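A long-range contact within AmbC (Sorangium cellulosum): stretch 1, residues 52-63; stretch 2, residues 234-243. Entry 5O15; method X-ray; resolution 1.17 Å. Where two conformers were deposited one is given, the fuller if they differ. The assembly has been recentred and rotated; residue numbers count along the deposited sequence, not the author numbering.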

# COMPACT_ATOMS: atom_id res chain seq x y z
N VAL A 52 -11.73 0.27 -6.98
CA VAL A 52 -12.12 -0.29 -8.26
C VAL A 52 -11.00 -0.02 -9.25
O VAL A 52 -10.68 1.15 -9.52
CB VAL A 52 -13.45 0.29 -8.75
CG1 VAL A 52 -13.86 -0.37 -10.06
CG2 VAL A 52 -14.54 0.13 -7.68
N VAL A 53 -10.39 -1.10 -9.78
CA VAL A 53 -9.24 -0.99 -10.66
C VAL A 53 -9.70 -1.36 -12.06
O VAL A 53 -9.93 -2.53 -12.38
CB VAL A 53 -8.11 -1.90 -10.20
CG1 VAL A 53 -6.96 -1.76 -11.13
CG2 VAL A 53 -7.70 -1.55 -8.77
N LEU A 54 -9.92 -0.33 -12.89
CA LEU A 54 -10.32 -0.53 -14.29
C LEU A 54 -11.56 -1.43 -14.38
O LEU A 54 -11.69 -2.26 -15.29
CB LEU A 54 -9.18 -1.07 -15.16
CG LEU A 54 -7.87 -0.28 -15.17
CD1 LEU A 54 -6.80 -0.98 -16.00
CD2 LEU A 54 -8.11 1.18 -15.66
N GLY A 55 -12.47 -1.28 -13.43
CA GLY A 55 -13.71 -2.02 -13.39
C GLY A 55 -13.71 -3.23 -12.46
O GLY A 55 -14.79 -3.79 -12.22
N THR A 56 -12.56 -3.65 -11.93
CA THR A 56 -12.47 -4.84 -11.10
C THR A 56 -12.22 -4.45 -9.66
O THR A 56 -11.27 -3.72 -9.36
CB THR A 56 -11.35 -5.73 -11.63
OG1 THR A 56 -11.72 -6.19 -12.94
CG2 THR A 56 -11.12 -6.97 -10.72
N VAL A 57 -13.01 -5.00 -8.75
CA VAL A 57 -12.96 -4.59 -7.35
C VAL A 57 -11.97 -5.52 -6.63
O VAL A 57 -12.25 -6.71 -6.45
CB VAL A 57 -14.34 -4.65 -6.70
CG1 VAL A 57 -14.26 -4.06 -5.32
CG2 VAL A 57 -15.39 -3.94 -7.57
N ILE A 58 -10.83 -4.98 -6.24
CA ILE A 58 -9.78 -5.78 -5.60
C ILE A 58 -9.24 -5.00 -4.41
O ILE A 58 -9.24 -3.77 -4.38
CB ILE A 58 -8.63 -6.14 -6.56
CG1 ILE A 58 -7.97 -4.89 -7.15
CG2 ILE A 58 -9.11 -7.14 -7.59
CD1 ILE A 58 -6.77 -5.20 -8.04
N LEU A 59 -8.75 -5.74 -3.42
CA LEU A 59 -8.12 -5.10 -2.28
C LEU A 59 -6.91 -4.30 -2.76
O LEU A 59 -6.18 -4.77 -3.62
CB LEU A 59 -7.71 -6.18 -1.28
CG LEU A 59 -7.34 -5.70 0.14
CD1 LEU A 59 -8.54 -5.12 0.92
CD2 LEU A 59 -6.66 -6.78 0.90
N PRO A 60 -6.68 -3.08 -2.27
CA PRO A 60 -5.44 -2.39 -2.66
C PRO A 60 -4.21 -3.17 -2.23
O PRO A 60 -4.17 -3.71 -1.13
CB PRO A 60 -5.53 -1.05 -1.93
CG PRO A 60 -6.42 -1.30 -0.80
CD PRO A 60 -7.44 -2.31 -1.29
N GLY A 61 -3.18 -3.19 -3.08
CA GLY A 61 -1.93 -3.84 -2.71
C GLY A 61 -1.28 -3.26 -1.46
O GLY A 61 -0.53 -3.96 -0.75
N THR A 62 -1.58 -1.98 -1.15
CA THR A 62 -1.10 -1.41 0.10
C THR A 62 -1.68 -2.11 1.32
O THR A 62 -1.11 -2.01 2.41
CB THR A 62 -1.42 0.08 0.18
OG1 THR A 62 -2.83 0.22 -0.00
CG2 THR A 62 -0.67 0.89 -0.86
N ALA A 63 -2.80 -2.82 1.16
CA ALA A 63 -3.29 -3.63 2.26
C ALA A 63 -2.39 -4.83 2.55
O ALA A 63 -2.25 -5.24 3.71
CB ALA A 63 -4.69 -4.14 1.99
N GLU A 234 -2.86 2.93 -22.46
CA GLU A 234 -3.95 2.05 -22.03
C GLU A 234 -3.69 1.53 -20.62
O GLU A 234 -2.57 1.12 -20.30
CB GLU A 234 -4.05 0.85 -22.98
CG GLU A 234 -5.18 -0.11 -22.64
CD GLU A 234 -5.25 -1.32 -23.56
OE1 GLU A 234 -4.36 -1.49 -24.41
OE2 GLU A 234 -6.22 -2.09 -23.41
N GLY A 235 -4.72 1.53 -19.78
CA GLY A 235 -4.69 0.86 -18.50
C GLY A 235 -4.12 1.67 -17.37
O GLY A 235 -4.28 2.89 -17.31
N ILE A 236 -3.45 1.00 -16.43
CA ILE A 236 -2.96 1.68 -15.24
C ILE A 236 -1.71 0.97 -14.72
O ILE A 236 -1.64 -0.27 -14.79
CB ILE A 236 -4.05 1.72 -14.15
CG1 ILE A 236 -3.71 2.76 -13.08
CG2 ILE A 236 -4.30 0.31 -13.55
CD1 ILE A 236 -4.82 3.00 -12.06
N PRO A 237 -0.72 1.67 -14.17
CA PRO A 237 0.36 0.95 -13.46
C PRO A 237 -0.18 0.32 -12.19
O PRO A 237 -0.80 0.99 -11.37
CB PRO A 237 1.38 2.05 -13.13
CG PRO A 237 1.05 3.18 -14.09
CD PRO A 237 -0.43 3.12 -14.29
N MET A 238 0.17 -0.96 -11.99
CA MET A 238 -0.27 -1.77 -10.86
C MET A 238 0.97 -2.15 -10.04
O MET A 238 1.93 -2.71 -10.59
CB MET A 238 -0.86 -3.09 -11.38
CG MET A 238 -2.06 -3.02 -12.25
SD MET A 238 -3.52 -3.12 -11.26
CE MET A 238 -3.45 -4.61 -10.28
N PRO A 239 0.98 -1.88 -8.74
CA PRO A 239 2.13 -2.28 -7.91
C PRO A 239 2.34 -3.78 -7.94
O PRO A 239 1.39 -4.55 -7.81
CB PRO A 239 1.70 -1.86 -6.51
CG PRO A 239 0.63 -0.81 -6.73
CD PRO A 239 -0.08 -1.23 -7.96
N PHE A 240 3.61 -4.20 -8.11
CA PHE A 240 3.94 -5.61 -7.99
C PHE A 240 5.03 -5.91 -6.98
O PHE A 240 5.18 -7.07 -6.60
CB PHE A 240 4.27 -6.25 -9.34
CG PHE A 240 5.55 -5.75 -9.95
CD1 PHE A 240 6.76 -6.38 -9.69
CD2 PHE A 240 5.54 -4.67 -10.81
CE1 PHE A 240 7.92 -5.93 -10.24
CE2 PHE A 240 6.69 -4.21 -11.38
CZ PHE A 240 7.90 -4.85 -11.09
N ALA A 241 5.77 -4.91 -6.50
CA ALA A 241 6.84 -5.18 -5.55
C ALA A 241 7.13 -3.95 -4.72
O ALA A 241 7.01 -2.82 -5.20
CB ALA A 241 8.11 -5.64 -6.25
N TRP A 242 7.50 -4.18 -3.47
CA TRP A 242 7.90 -3.17 -2.52
C TRP A 242 9.19 -3.63 -1.86
O TRP A 242 9.42 -4.84 -1.66
CB TRP A 242 6.86 -2.99 -1.43
CG TRP A 242 5.53 -2.53 -1.89
CD1 TRP A 242 4.57 -3.27 -2.52
CD2 TRP A 242 4.99 -1.21 -1.77
NE1 TRP A 242 3.47 -2.50 -2.77
CE2 TRP A 242 3.70 -1.23 -2.31
CE3 TRP A 242 5.48 -0.04 -1.20
CZ2 TRP A 242 2.89 -0.11 -2.36
CZ3 TRP A 242 4.68 1.09 -1.23
CH2 TRP A 242 3.40 1.05 -1.83
N SER A 243 10.03 -2.67 -1.49
CA SER A 243 11.27 -2.95 -0.77
C SER A 243 11.42 -1.99 0.40
O SER A 243 11.04 -0.81 0.29
CB SER A 243 12.51 -2.81 -1.67
OG SER A 243 12.43 -3.67 -2.80

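No hydrogen bond links the two stretches; the CA atoms of L54 and G235 are 7.2 Å apart, and those of G61 and P239 6.8 Å. The contact, which buries 309 Å², is mainly one of apolar packing. Stretch 1 presents a type I' turn from V53 to T56, closed by V53 N to T56 O at 2.8 Å and T56 N to V53 O at 2.9 Å.

Along stretch 2, G235 comes first. Its positive phi (86°) favours glycine, and its bare CA receives L54 CD1 at 3.8 Å. At I236 the strand begins, with CB directed toward stretch 1. Its CG2 lies 3.7 Å from L54 CD1 and 4.1 Å from V53 CG1, so one methyl touches two turn residues.

P237 is out of reach. M238 sends its CB sideways, yet chi1 near -61° and an off-well chi2 of -91° bring the end of the chain nearer, with chi3 at -56° (m) placing CE: SD sits 3.7 Å from V53 CG1, and CE 4.0 Å from I58 CD1. The thioether thus bridges two aliphatic side chains.

P239 CB points toward stretch 1 but stays 5.6 Å from G61 CA. W242 reaches the helical segment, where its CZ2 meets T62 CG2 at 4.0 Å, an oblique approach of methyl to ring.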